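Local coordinates for protein R.Pab1 family restriction endonuclease (Campylobacter coli, PDB 7CFA) that acts as a restriction DNA glycosylase that probably removes a base from its recognition sequence and cleaves the strand at the resulting abasic site, at residues Q25-T28 / G33-V36; K20-Q25 / M169-F174; N90-E95 / N206-F211; Y77-I82 / E213-F218; E109-K114 / S153-K158. The protein carries 2 engineered substitutions. All coordinates share one frame; numbering follows the deposited sequence.

Interaction 1 (Q25-T28 / G33-V36)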
# COMPACT_ATOMS: atom_id res chain seq x y z
N GLN A 25 17.31 -1.69 -0.51
CA GLN A 25 18.41 -2.60 -0.80
C GLN A 25 17.89 -3.72 -1.69
O GLN A 25 16.95 -4.43 -1.32
CB GLN A 25 19.01 -3.17 0.50
CG GLN A 25 20.23 -4.06 0.29
CD GLN A 25 20.94 -4.38 1.59
OE1 GLN A 25 20.76 -3.71 2.60
NE2 GLN A 25 21.75 -5.43 1.56
N ARG A 26 18.51 -3.88 -2.86
CA ARG A 26 18.07 -4.87 -3.83
C ARG A 26 18.57 -6.25 -3.43
O ARG A 26 19.78 -6.47 -3.30
CB ARG A 26 18.57 -4.50 -5.23
CG ARG A 26 17.91 -5.28 -6.36
CD ARG A 26 18.36 -4.75 -7.72
NE ARG A 26 17.59 -5.32 -8.81
CZ ARG A 26 17.76 -5.00 -10.09
NH1 ARG A 26 18.68 -4.11 -10.44
NH2 ARG A 26 17.01 -5.58 -11.03
N SER A 27 17.64 -7.18 -3.22
CA SER A 27 17.97 -8.54 -2.79
C SER A 27 18.33 -9.39 -4.02
O SER A 27 17.57 -10.25 -4.47
CB SER A 27 16.82 -9.16 -2.00
OG SER A 27 16.54 -8.39 -0.85
N THR A 28 19.52 -9.12 -4.55
CA THR A 28 20.05 -9.82 -5.72
C THR A 28 19.06 -9.84 -6.88
O THR A 28 19.03 -8.93 -7.71
CB THR A 28 20.45 -11.27 -5.38
OG1 THR A 28 19.30 -12.03 -5.01
CG2 THR A 28 21.46 -11.29 -4.24
N GLY A 33 13.58 -5.64 -4.10
CA GLY A 33 14.27 -4.84 -3.12
C GLY A 33 13.43 -4.63 -1.88
O GLY A 33 12.20 -4.69 -1.91
N LEU A 34 14.12 -4.39 -0.77
CA LEU A 34 13.49 -4.14 0.52
C LEU A 34 14.02 -2.84 1.11
O LEU A 34 15.20 -2.52 0.95
CB LEU A 34 13.74 -5.31 1.49
CG LEU A 34 13.18 -6.66 1.04
CD1 LEU A 34 13.54 -7.75 2.05
CD2 LEU A 34 11.68 -6.58 0.84
N PRO A 35 13.17 -2.08 1.80
CA PRO A 35 13.60 -0.77 2.31
C PRO A 35 14.58 -0.90 3.47
O PRO A 35 14.61 -1.90 4.19
CB PRO A 35 12.28 -0.13 2.77
CG PRO A 35 11.41 -1.29 3.12
CD PRO A 35 11.77 -2.38 2.14
N VAL A 36 15.39 0.14 3.63
CA VAL A 36 16.38 0.22 4.69
C VAL A 36 16.17 1.51 5.47
O VAL A 36 15.42 2.40 5.05
CB VAL A 36 17.83 0.15 4.15
CG1 VAL A 36 18.06 -1.15 3.40
CG2 VAL A 36 18.11 1.35 3.26
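Gln25 lays the start of its side chain against Val36, CB standing 3.7 Å from Val36 CG1, while farther out OE1 comes within 3.8 Å of the same Val36 CG1. The two side chains cross at about a right angle. With CG trans to the backbone N (chi1 -176°) and the rest of the chain extended, Gln25 runs past the valine instead of curling over it. Val36 answers with CG1, the branch opposite its carbonyl carbon. These contacts sit at the open end, away from the turn, of a beta hairpin, strands 21-27 and 32-35, in which Gln25 and Leu34 form an antiparallel hydrogen-bonded pair: Gln25 N donates to Leu34 O at 2.7 Å, and Leu34 N returns a bond to Gln25 O at 2.9 Å. In the adjoining non-hydrogen-bonded pair, Arg26 faces Gly33 with the CA atoms only 3.9 Å apart. Gly33 CA also makes a CA-H...O contact of 3.3 Å with Gln25 O. On the far side of the hairpin's first strand lies strand 47-51, whose Tyr48 OH is hydrogen-bonded to Arg26 NH1. Toward the turn, Ser27 is the centre of an inverse gamma turn, and its OG reaches 4.2 Å from Leu34 CD1.

Interaction 2 (K20-Q25 / M169-F174)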
# COMPACT_ATOMS: atom_id res chain seq x y z
N LYS A 20 8.89 11.35 -1.67
CA LYS A 20 9.06 10.79 -3.00
C LYS A 20 10.37 10.02 -3.17
O LYS A 20 10.48 9.22 -4.10
CB LYS A 20 8.98 11.90 -4.05
CG LYS A 20 7.63 12.58 -4.14
CD LYS A 20 7.75 13.99 -4.72
CE LYS A 20 8.37 13.98 -6.11
NZ LYS A 20 7.49 13.33 -7.12
N ILE A 21 11.35 10.26 -2.30
CA ILE A 21 12.65 9.60 -2.37
C ILE A 21 12.75 8.60 -1.23
O ILE A 21 12.56 8.96 -0.06
CB ILE A 21 13.80 10.61 -2.30
CG1 ILE A 21 13.64 11.70 -3.37
CG2 ILE A 21 15.13 9.89 -2.48
CD1 ILE A 21 13.82 11.19 -4.78
N ARG A 22 13.06 7.35 -1.56
CA ARG A 22 13.28 6.32 -0.57
C ARG A 22 14.52 5.52 -0.94
O ARG A 22 14.87 5.40 -2.12
CB ARG A 22 12.07 5.38 -0.43
CG ARG A 22 10.80 6.07 0.05
CD ARG A 22 9.70 5.07 0.40
NE ARG A 22 9.28 4.28 -0.75
CZ ARG A 22 8.24 3.45 -0.74
NH1 ARG A 22 7.51 3.31 0.36
NH2 ARG A 22 7.92 2.76 -1.83
N ILE A 23 15.20 4.99 0.07
CA ILE A 23 16.40 4.18 -0.11
C ILE A 23 16.06 2.74 0.25
O ILE A 23 15.53 2.47 1.33
CB ILE A 23 17.56 4.70 0.76
CG1 ILE A 23 17.81 6.18 0.48
CG2 ILE A 23 18.82 3.89 0.49
CD1 ILE A 23 18.20 6.48 -0.95
N LYS A 24 16.37 1.82 -0.66
CA LYS A 24 16.10 0.40 -0.47
C LYS A 24 17.34 -0.40 -0.84
O LYS A 24 18.31 0.13 -1.40
CB LYS A 24 14.90 -0.06 -1.30
CG LYS A 24 15.08 0.12 -2.80
CD LYS A 24 13.84 -0.33 -3.56
CE LYS A 24 14.02 -0.12 -5.06
NZ LYS A 24 12.79 -0.50 -5.82
N GLN A 25 17.31 -1.69 -0.51
CA GLN A 25 18.41 -2.60 -0.80
C GLN A 25 17.89 -3.72 -1.69
O GLN A 25 16.95 -4.43 -1.32
CB GLN A 25 19.01 -3.17 0.50
CG GLN A 25 20.23 -4.06 0.29
CD GLN A 25 20.94 -4.38 1.59
OE1 GLN A 25 20.76 -3.71 2.60
NE2 GLN A 25 21.75 -5.43 1.56
N MET A 169 1.71 3.50 -10.69
CA MET A 169 2.64 4.42 -10.06
C MET A 169 4.04 4.09 -10.54
O MET A 169 4.51 2.96 -10.35
CB MET A 169 2.56 4.33 -8.53
CG MET A 169 1.40 5.10 -7.91
SD MET A 169 -0.22 4.43 -8.34
CE MET A 169 -0.11 2.79 -7.60
N LEU A 170 4.70 5.05 -11.17
CA LEU A 170 6.02 4.84 -11.74
C LEU A 170 7.08 5.26 -10.74
O LEU A 170 7.00 6.34 -10.15
CB LEU A 170 6.18 5.62 -13.05
CG LEU A 170 7.41 5.35 -13.92
CD1 LEU A 170 7.06 5.52 -15.39
CD2 LEU A 170 8.57 6.26 -13.55
N TYR A 171 8.08 4.40 -10.55
CA TYR A 171 9.21 4.67 -9.67
C TYR A 171 10.49 4.61 -10.48
O TYR A 171 10.68 3.67 -11.26
CB TYR A 171 9.25 3.68 -8.50
CG TYR A 171 8.08 3.81 -7.56
CD1 TYR A 171 6.89 3.13 -7.81
CD2 TYR A 171 8.15 4.60 -6.43
CE1 TYR A 171 5.81 3.24 -6.95
CE2 TYR A 171 7.08 4.72 -5.56
CZ TYR A 171 5.91 4.04 -5.83
OH TYR A 171 4.84 4.15 -4.98
N PHE A 172 11.35 5.60 -10.30
CA PHE A 172 12.63 5.68 -10.99
C PHE A 172 13.73 5.24 -10.02
O PHE A 172 13.86 5.82 -8.94
CB PHE A 172 12.87 7.10 -11.50
CG PHE A 172 14.13 7.26 -12.31
CD1 PHE A 172 14.50 6.30 -13.24
CD2 PHE A 172 14.93 8.38 -12.14
CE1 PHE A 172 15.65 6.46 -13.99
CE2 PHE A 172 16.07 8.54 -12.89
CZ PHE A 172 16.44 7.58 -13.81
N CYS A 173 14.50 4.22 -10.41
CA CYS A 173 15.44 3.59 -9.50
C CYS A 173 16.84 3.54 -10.11
O CYS A 173 17.00 3.37 -11.32
CB CYS A 173 14.99 2.17 -9.14
SG CYS A 173 13.32 2.09 -8.45
N PHE A 174 17.84 3.66 -9.25
CA PHE A 174 19.24 3.62 -9.63
C PHE A 174 20.09 3.48 -8.36
O PHE A 174 19.65 3.88 -7.28
CB PHE A 174 19.65 4.87 -10.42
CG PHE A 174 19.27 6.16 -9.75
CD1 PHE A 174 20.13 6.76 -8.83
CD2 PHE A 174 18.07 6.77 -10.03
CE1 PHE A 174 19.78 7.94 -8.21
CE2 PHE A 174 17.71 7.95 -9.41
CZ PHE A 174 18.57 8.54 -8.50
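Lys24 and Cys173 make the closer of two side-chain approaches here, with Arg22 and Tyr171 making the other. In the first, Lys24 NZ lies 3.7 Å from Cys173 SG, and the carbon before it, Lys24 CE, is 4.1 Å from the same Cys173 SG. The lysine leaves its backbone with CG set between N and the carbonyl carbon (chi1 61°) and then runs fully extended, which carries the ammonium group across to the cysteine. In the second, Arg22 NH2 stands 4.3 Å from Tyr171 CE2, a glancing approach and not a stack. Both are loose contacts of basic side chains; the two segments share no hydrogen bond.

The polar ends are held by residues lying between or beside the segments. Glu50 takes Arg22 NH2 on OE1 and Lys24 NZ on OE2, both as salt bridges. Lys24 NZ has a second salt bridge, to Glu154 OE2, and this ammonium group joins two carboxylates whose oxygens lie close together, presumably easing their mutual repulsion.

In the antiparallel sheet, strand 47-51 runs between strands 21-27 and 166-175, so the side chains reach over an intervening strand. Strand 152-159 flanks 166-175 on its other edge and supplies Glu154, while Leu170 and Phe172 turn to helix 208-219, where Phe172 meets the ring of Phe211.

Interaction 3 (N90-E95 / N206-F211)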
# COMPACT_ATOMS: atom_id res chain seq x y z
N ASN A 90 19.73 22.54 -26.64
CA ASN A 90 20.03 21.92 -27.94
C ASN A 90 20.73 20.58 -27.82
O ASN A 90 21.55 20.22 -28.67
CB ASN A 90 20.85 22.86 -28.82
CG ASN A 90 20.02 23.96 -29.44
OD1 ASN A 90 18.94 23.72 -29.97
ND2 ASN A 90 20.53 25.19 -29.39
N ILE A 91 20.44 19.81 -26.78
CA ILE A 91 20.97 18.46 -26.65
C ILE A 91 19.97 17.42 -27.16
O ILE A 91 20.36 16.47 -27.85
CB ILE A 91 21.39 18.17 -25.20
CG1 ILE A 91 22.56 19.06 -24.79
CG2 ILE A 91 21.74 16.70 -25.01
CD1 ILE A 91 23.17 18.71 -23.46
N ILE A 92 18.70 17.60 -26.86
CA ILE A 92 17.64 16.72 -27.33
C ILE A 92 17.22 17.17 -28.72
O ILE A 92 16.85 18.33 -28.93
CB ILE A 92 16.46 16.72 -26.36
CG1 ILE A 92 16.86 16.13 -25.01
CG2 ILE A 92 15.27 15.97 -26.96
CD1 ILE A 92 15.73 16.07 -24.01
N LEU A 93 17.26 16.25 -29.68
CA LEU A 93 16.84 16.55 -31.04
C LEU A 93 15.33 16.69 -31.12
O LEU A 93 14.58 16.03 -30.39
CB LEU A 93 17.31 15.45 -32.00
CG LEU A 93 18.79 15.11 -32.02
CD1 LEU A 93 19.07 13.90 -32.91
CD2 LEU A 93 19.59 16.31 -32.50
N LYS A 94 14.87 17.56 -32.03
CA LYS A 94 13.44 17.69 -32.27
C LYS A 94 12.84 16.40 -32.79
O LYS A 94 11.69 16.07 -32.48
CB LYS A 94 13.16 18.84 -33.24
CG LYS A 94 13.60 20.21 -32.74
CD LYS A 94 13.40 21.28 -33.80
CE LYS A 94 13.88 22.64 -33.30
NZ LYS A 94 13.80 23.68 -34.36
N GLU A 95 13.61 15.65 -33.59
CA GLU A 95 13.14 14.37 -34.12
C GLU A 95 12.88 13.36 -33.01
O GLU A 95 12.03 12.48 -33.16
CB GLU A 95 14.15 13.80 -35.11
CG GLU A 95 14.36 14.64 -36.37
CD GLU A 95 15.23 15.86 -36.14
OE1 GLU A 95 15.73 16.05 -35.02
OE2 GLU A 95 15.41 16.64 -37.10
N ASN A 206 25.03 12.04 -21.95
CA ASN A 206 25.32 10.61 -21.91
C ASN A 206 24.17 9.78 -21.35
O ASN A 206 24.18 8.56 -21.53
CB ASN A 206 26.58 10.35 -21.08
CG ASN A 206 27.81 11.02 -21.66
OD1 ASN A 206 27.93 11.17 -22.88
ND2 ASN A 206 28.73 11.42 -20.79
N ASN A 207 23.19 10.40 -20.69
CA ASN A 207 22.09 9.63 -20.12
C ASN A 207 20.74 10.33 -20.27
O ASN A 207 19.78 9.94 -19.59
CB ASN A 207 22.36 9.32 -18.64
CG ASN A 207 22.52 10.58 -17.79
OD1 ASN A 207 22.19 11.69 -18.21
ND2 ASN A 207 23.02 10.40 -16.57
N ILE A 208 20.64 11.35 -21.12
CA ILE A 208 19.39 12.08 -21.24
C ILE A 208 18.31 11.21 -21.88
O ILE A 208 17.12 11.36 -21.57
CB ILE A 208 19.60 13.39 -22.03
CG1 ILE A 208 18.30 14.21 -22.10
CG2 ILE A 208 20.12 13.11 -23.43
CD1 ILE A 208 17.72 14.55 -20.74
N ASN A 209 18.69 10.28 -22.76
CA ASN A 209 17.70 9.45 -23.42
C ASN A 209 16.97 8.52 -22.45
O ASN A 209 15.88 8.03 -22.79
CB ASN A 209 18.35 8.63 -24.54
CG ASN A 209 18.53 9.43 -25.81
OD1 ASN A 209 17.63 9.50 -26.64
ND2 ASN A 209 19.70 10.04 -25.96
N ILE A 210 17.54 8.28 -21.27
CA ILE A 210 16.81 7.56 -20.23
C ILE A 210 15.55 8.32 -19.85
O ILE A 210 14.47 7.74 -19.70
CB ILE A 210 17.72 7.33 -19.01
CG1 ILE A 210 18.87 6.39 -19.39
CG2 ILE A 210 16.91 6.78 -17.84
CD1 ILE A 210 19.90 6.25 -18.31
N PHE A 211 15.66 9.64 -19.70
CA PHE A 211 14.50 10.44 -19.33
C PHE A 211 13.53 10.58 -20.49
O PHE A 211 12.32 10.70 -20.27
CB PHE A 211 14.96 11.80 -18.80
CG PHE A 211 15.83 11.69 -17.58
CD1 PHE A 211 17.20 11.50 -17.70
CD2 PHE A 211 15.28 11.75 -16.30
CE1 PHE A 211 18.00 11.39 -16.58
CE2 PHE A 211 16.08 11.63 -15.18
CZ PHE A 211 17.44 11.45 -15.32
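Ile208 touches Ile91 and Ile92 with separate branches, which part at its CB. The shorter branch, CG2, occupies the position between the backbone N and the carbonyl carbon, and faces Ile91, its methyl 4.2 Å from Ile91 CG2. The longer branch begins with CG1, which swings opposite the backbone N (chi1 -177°), a setting that points it at Ile92. Here the packing is closest: Ile208 CG1 lies 3.7 Å from Ile92 CD1 and 3.8 Å from Ile92 CG1. At the tip, Ile208 CD1 is 4.1 Å from Ile92 CD1. The Ile92 and Ile208 side chains cross at about a right angle, so the ethyl arm of one lies athwart that of the other.

The two isoleucines of the first segment are presented by the link between helices 79-88 and 94-106. Asn90, with positive phi, is the C-prime residue of a Schellman motif that ends the first of these helices; Leu93 is the N-cap of the second. Ile208 comes just after Asn207, whose side chain is tied back to Ser204 N and Glu202 O. Helix 79-88 lines the contact as well, since Phe86 touches both Ile91 and Ile208, and Ile83 touches Ile92.

No hydrogen bond or charge joins the segments. The chemistry is purely aliphatic, methyl and methylene groups meeting in a largely buried place, consistent with a contact between the interhelical link and Ile208 that owes its hold to close fit and exclusion of water, with no directional bond across it.

Interaction 4 (Y77-I82 / E213-F218)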
# COMPACT_ATOMS: atom_id res chain seq x y z
N TYR A 77 7.56 19.98 -14.43
CA TYR A 77 8.05 19.57 -13.11
C TYR A 77 8.86 18.29 -13.26
O TYR A 77 8.43 17.36 -13.95
CB TYR A 77 6.88 19.38 -12.14
CG TYR A 77 7.27 18.95 -10.74
CD1 TYR A 77 8.05 19.77 -9.94
CD2 TYR A 77 6.83 17.74 -10.22
CE1 TYR A 77 8.41 19.39 -8.66
CE2 TYR A 77 7.17 17.35 -8.94
CZ TYR A 77 7.96 18.18 -8.16
OH TYR A 77 8.31 17.79 -6.89
N GLU A 78 10.02 18.26 -12.61
CA GLU A 78 10.88 17.08 -12.57
C GLU A 78 11.20 16.55 -13.96
O GLU A 78 12.03 17.13 -14.67
CB GLU A 78 10.25 15.99 -11.71
CG GLU A 78 10.27 16.33 -10.23
CD GLU A 78 9.89 15.16 -9.34
OE1 GLU A 78 9.08 14.31 -9.77
OE2 GLU A 78 10.41 15.09 -8.21
N LEU A 79 10.55 15.45 -14.36
CA LEU A 79 10.90 14.79 -15.62
C LEU A 79 10.74 15.73 -16.81
O LEU A 79 11.65 15.84 -17.64
CB LEU A 79 10.03 13.54 -15.81
CG LEU A 79 10.22 12.80 -17.13
CD1 LEU A 79 11.66 12.33 -17.29
CD2 LEU A 79 9.26 11.63 -17.24
N SER A 80 9.60 16.41 -16.91
CA SER A 80 9.38 17.28 -18.06
C SER A 80 10.25 18.53 -18.00
O SER A 80 10.64 19.06 -19.04
CB SER A 80 7.91 17.67 -18.16
OG SER A 80 7.52 18.49 -17.07
N ASP A 81 10.55 19.02 -16.79
CA ASP A 81 11.47 20.14 -16.67
C ASP A 81 12.89 19.75 -17.06
O ASP A 81 13.63 20.56 -17.63
CB ASP A 81 11.45 20.69 -15.25
CG ASP A 81 12.36 21.89 -15.08
OD1 ASP A 81 12.18 22.88 -15.83
OD2 ASP A 81 13.26 21.85 -14.21
N ILE A 82 13.29 18.51 -16.78
CA ILE A 82 14.60 18.02 -17.21
C ILE A 82 14.66 17.97 -18.73
O ILE A 82 15.62 18.44 -19.35
CB ILE A 82 14.90 16.65 -16.59
CG1 ILE A 82 15.11 16.78 -15.08
CG2 ILE A 82 16.12 16.02 -17.25
CD1 ILE A 82 15.00 15.46 -14.34
N GLU A 213 12.99 8.11 -22.74
CA GLU A 213 12.26 6.85 -22.73
C GLU A 213 11.27 6.79 -21.57
O GLU A 213 10.23 6.13 -21.68
CB GLU A 213 13.24 5.67 -22.65
CG GLU A 213 14.08 5.50 -23.90
CD GLU A 213 14.94 4.24 -23.86
OE1 GLU A 213 14.85 3.48 -22.87
OE2 GLU A 213 15.71 4.02 -24.82
N MET A 214 11.57 7.46 -20.46
CA MET A 214 10.65 7.48 -19.33
C MET A 214 9.42 8.32 -19.65
O MET A 214 8.30 7.98 -19.23
CB MET A 214 11.35 8.00 -18.09
CG MET A 214 10.66 7.65 -16.79
SD MET A 214 11.47 8.43 -15.38
CE MET A 214 13.19 8.21 -15.84
N LEU A 215 9.60 9.42 -20.38
CA LEU A 215 8.46 10.20 -20.83
C LEU A 215 7.55 9.37 -21.73
O LEU A 215 6.32 9.43 -21.61
CB LEU A 215 8.94 11.45 -21.57
CG LEU A 215 7.85 12.48 -21.90
CD1 LEU A 215 7.33 13.12 -20.63
CD2 LEU A 215 8.36 13.53 -22.88
N LYS A 216 8.15 8.58 -22.63
CA LYS A 216 7.36 7.72 -23.50
C LYS A 216 6.58 6.68 -22.70
O LYS A 216 5.44 6.35 -23.06
CB LYS A 216 8.26 7.04 -24.53
CG LYS A 216 7.51 6.25 -25.58
CD LYS A 216 8.44 5.71 -26.66
CE LYS A 216 9.41 4.68 -26.10
NZ LYS A 216 10.24 4.06 -27.18
N ILE A 217 7.16 6.16 -21.62
CA ILE A 217 6.48 5.16 -20.81
C ILE A 217 5.29 5.78 -20.08
O ILE A 217 4.22 5.16 -19.98
CB ILE A 217 7.47 4.48 -19.85
CG1 ILE A 217 8.49 3.66 -20.63
CG2 ILE A 217 6.73 3.61 -18.84
CD1 ILE A 217 9.57 3.05 -19.78
N PHE A 218 5.46 6.99 -19.55
CA PHE A 218 4.32 7.70 -18.97
C PHE A 218 3.20 7.84 -20.00
O PHE A 218 2.02 7.70 -19.66
CB PHE A 218 4.75 9.08 -18.46
CG PHE A 218 5.23 9.09 -17.04
CD1 PHE A 218 4.35 8.93 -15.99
CD2 PHE A 218 6.58 9.27 -16.76
CE1 PHE A 218 4.79 8.95 -14.68
CE2 PHE A 218 7.03 9.29 -15.45
CZ PHE A 218 6.14 9.13 -14.41
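Leu79 drives its CD2 methyl against the Phe218 ring, 3.6 Å from Phe218 CD2 and 3.7 Å from Phe218 CE2, on a path oblique to the ring. The two side chains slide past each other in opposite directions. A chi1 of 176° turns CG away from the backbone N and sends the leucine straight out from the first turn of helix 79-88, and the same methyl then settles over the backbone of the other helix, 3.9 Å from Leu215 N. Met214 CG and Leu215 CD1 flank it, each 4.2 Å from Leu79 CD2. Behind Leu79 the helix start is braced by polar bonds: Tyr77 N donates to Ser80 OG at 3.0 Å, and Ser80 OG is also bonded to Tyr55 O, while Glu78, at the N-cap, forms a salt bridge with Lys20. Phe218 meets Tyr55 edge-to-face, and Leu215 and Phe218 both touch Val229 of helix 223-237. Lys216 of helix 208-219 packs on Ile130 of the second subunit. With Phe211, which Leu79 also touches, Met214, Leu215 and Phe218 form a four-residue hole spaced i, i+3, i+4, i+7 that receives one leucine, a single knob-into-hole fit of helix 79-88 into helix 208-219.

Interaction 5 (E109-K114 / S153-K158)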
# COMPACT_ATOMS: atom_id res chain seq x y z
N GLU A 109 -2.45 0.45 -27.04
CA GLU A 109 -2.32 -0.37 -25.84
C GLU A 109 -1.91 0.51 -24.67
O GLU A 109 -0.81 1.09 -24.68
CB GLU A 109 -1.31 -1.49 -26.05
CG GLU A 109 -1.63 -2.42 -27.21
CD GLU A 109 -0.62 -3.54 -27.36
OE1 GLU A 109 0.35 -3.58 -26.57
OE2 GLU A 109 -0.80 -4.39 -28.25
N LEU A 110 -2.78 0.62 -23.67
CA LEU A 110 -2.50 1.37 -22.46
C LEU A 110 -2.27 0.42 -21.29
O LEU A 110 -2.91 -0.63 -21.19
CB LEU A 110 -3.64 2.34 -22.13
CG LEU A 110 -3.87 3.44 -23.16
CD1 LEU A 110 -5.09 4.26 -22.79
CD2 LEU A 110 -2.64 4.33 -23.28
N ILE A 111 -1.36 0.82 -20.40
CA ILE A 111 -0.97 -0.05 -19.29
C ILE A 111 -2.15 -0.30 -18.35
O ILE A 111 -2.40 -1.43 -17.94
CB ILE A 111 0.23 0.57 -18.54
CG1 ILE A 111 1.49 0.47 -19.40
CG2 ILE A 111 0.42 -0.08 -17.18
CD1 ILE A 111 2.72 1.07 -18.76
N GLU A 112 -2.89 0.76 -18.00
CA GLU A 112 -4.01 0.60 -17.09
C GLU A 112 -5.17 -0.19 -17.70
O GLU A 112 -6.07 -0.60 -16.96
CB GLU A 112 -4.50 1.96 -16.60
CG GLU A 112 -3.49 2.66 -15.69
CD GLU A 112 -3.96 4.02 -15.22
OE1 GLU A 112 -5.09 4.43 -15.56
OE2 GLU A 112 -3.19 4.69 -14.50
N ASP A 113 -5.17 -0.40 -19.01
CA ASP A 113 -6.16 -1.26 -19.65
C ASP A 113 -5.68 -2.70 -19.82
O ASP A 113 -6.52 -3.61 -19.85
CB ASP A 113 -6.56 -0.70 -21.02
CG ASP A 113 -7.28 0.64 -20.92
OD1 ASP A 113 -8.02 0.83 -19.93
OD2 ASP A 113 -7.10 1.48 -21.81
N LYS A 114 -4.37 -2.92 -19.90
CA LYS A 114 -3.82 -4.26 -20.08
C LYS A 114 -3.40 -4.92 -18.78
O LYS A 114 -3.39 -6.15 -18.70
CB LYS A 114 -2.62 -4.22 -21.03
CG LYS A 114 -2.92 -3.66 -22.40
CD LYS A 114 -4.02 -4.44 -23.10
CE LYS A 114 -4.33 -3.85 -24.47
NZ LYS A 114 -5.42 -4.60 -25.17
N SER A 153 13.03 1.55 -14.21
CA SER A 153 11.79 2.09 -13.70
C SER A 153 10.82 0.94 -13.47
O SER A 153 10.78 -0.02 -14.24
CB SER A 153 11.17 3.12 -14.65
OG SER A 153 10.81 2.53 -15.88
N GLU A 154 10.05 1.03 -12.39
CA GLU A 154 9.06 0.02 -12.05
C GLU A 154 7.70 0.67 -11.87
O GLU A 154 7.58 1.73 -11.24
CB GLU A 154 9.46 -0.76 -10.79
CG GLU A 154 9.89 0.10 -9.62
CD GLU A 154 10.39 -0.74 -8.46
OE1 GLU A 154 10.42 -1.98 -8.59
OE2 GLU A 154 10.77 -0.16 -7.42
N ILE A 155 6.68 0.04 -12.43
CA ILE A 155 5.31 0.53 -12.38
C ILE A 155 4.51 -0.40 -11.48
O ILE A 155 4.34 -1.59 -11.80
CB ILE A 155 4.69 0.62 -13.78
CG1 ILE A 155 5.51 1.57 -14.66
CG2 ILE A 155 3.24 1.09 -13.70
CD1 ILE A 155 5.06 1.63 -16.09
N ILE A 156 4.02 0.13 -10.37
CA ILE A 156 3.19 -0.62 -9.44
C ILE A 156 1.73 -0.39 -9.80
O ILE A 156 1.30 0.76 -9.96
CB ILE A 156 3.47 -0.21 -7.99
CG1 ILE A 156 4.96 -0.39 -7.66
CG2 ILE A 156 2.62 -1.02 -7.03
CD1 ILE A 156 5.46 -1.80 -7.85
N ILE A 157 0.97 -1.47 -9.94
CA ILE A 157 -0.44 -1.41 -10.32
C ILE A 157 -1.29 -1.62 -9.07
O ILE A 157 -1.19 -2.66 -8.42
CB ILE A 157 -0.77 -2.45 -11.40
CG1 ILE A 157 0.14 -2.28 -12.62
CG2 ILE A 157 -2.23 -2.36 -11.80
CD1 ILE A 157 -0.00 -0.93 -13.29
N LYS A 158 -2.12 -0.63 -8.74
CA LYS A 158 -3.03 -0.70 -7.61
C LYS A 158 -4.44 -0.34 -8.07
O LYS A 158 -4.65 0.12 -9.20
CB LYS A 158 -2.58 0.22 -6.47
CG LYS A 158 -1.28 -0.19 -5.79
CD LYS A 158 -1.43 -1.50 -5.04
CE LYS A 158 -0.13 -1.89 -4.35
NZ LYS A 158 -0.25 -3.15 -3.57
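Ile111 and Ile155 meet tip to tip, and Ile157 comes in beside them, so that one residue of the short helix 111-114 packs on two residues of strand 152-159. The motif is helix-on-sheet packing against the long, antiparallel sheet of the chain, consistent with the curved half-pipe fold of the R.PabI family. Ile111 and Ile155 both carry CG1 beside the backbone N, the Ile111 arm at chi1 -71°, and both extend beyond it, so their CD1 methyls confront each other at 3.6 Å. Ile157, two residues on and on the same side of the strand, is bent at its second torsion (chi2 -61°); this turns Ile157 CD1 back to lie 4.0 Å from Ile111 CG2, the two side chains crossing obliquely. Ile111 thus divides its branches, the ethyl arm for Ile155 and the methyl for Ile157. Val127 of the second subunit also packs on Ile111, and Ala128 N of that subunit is hydrogen-bonded to Glu109 OE1, which places the contact near the dimer interface. Glu112 adds a salt bridge to Lys160. Leu110, the N-cap, sets the helix turn with one carbonyl: Leu110 O accepts from Lys114 N at 3.0 Å and from Asp113 N at 3.1 Å.

In the fold
From the N terminus, strand 21-27 serves two contacts: interaction 1 closes the short hairpin with strand 32-35, and interaction 2 spans far along the chain to strand 166-175, the two sharing Gln25. Interaction 4 opens at residues 77-82 and closes at 213-218; within its span lies interaction 3, from 90-95 to 206-211, and within both lies interaction 5, from 109-114 to 153-158. Interaction 5 also falls inside the span of interaction 2, which crosses interactions 3 and 4. Interactions 1, 2 and 5 belong to the sheet, while 3 and 4 share helix 208-219. Phe172 against Met214, and Ile155 against Ile217, tie helix to sheet.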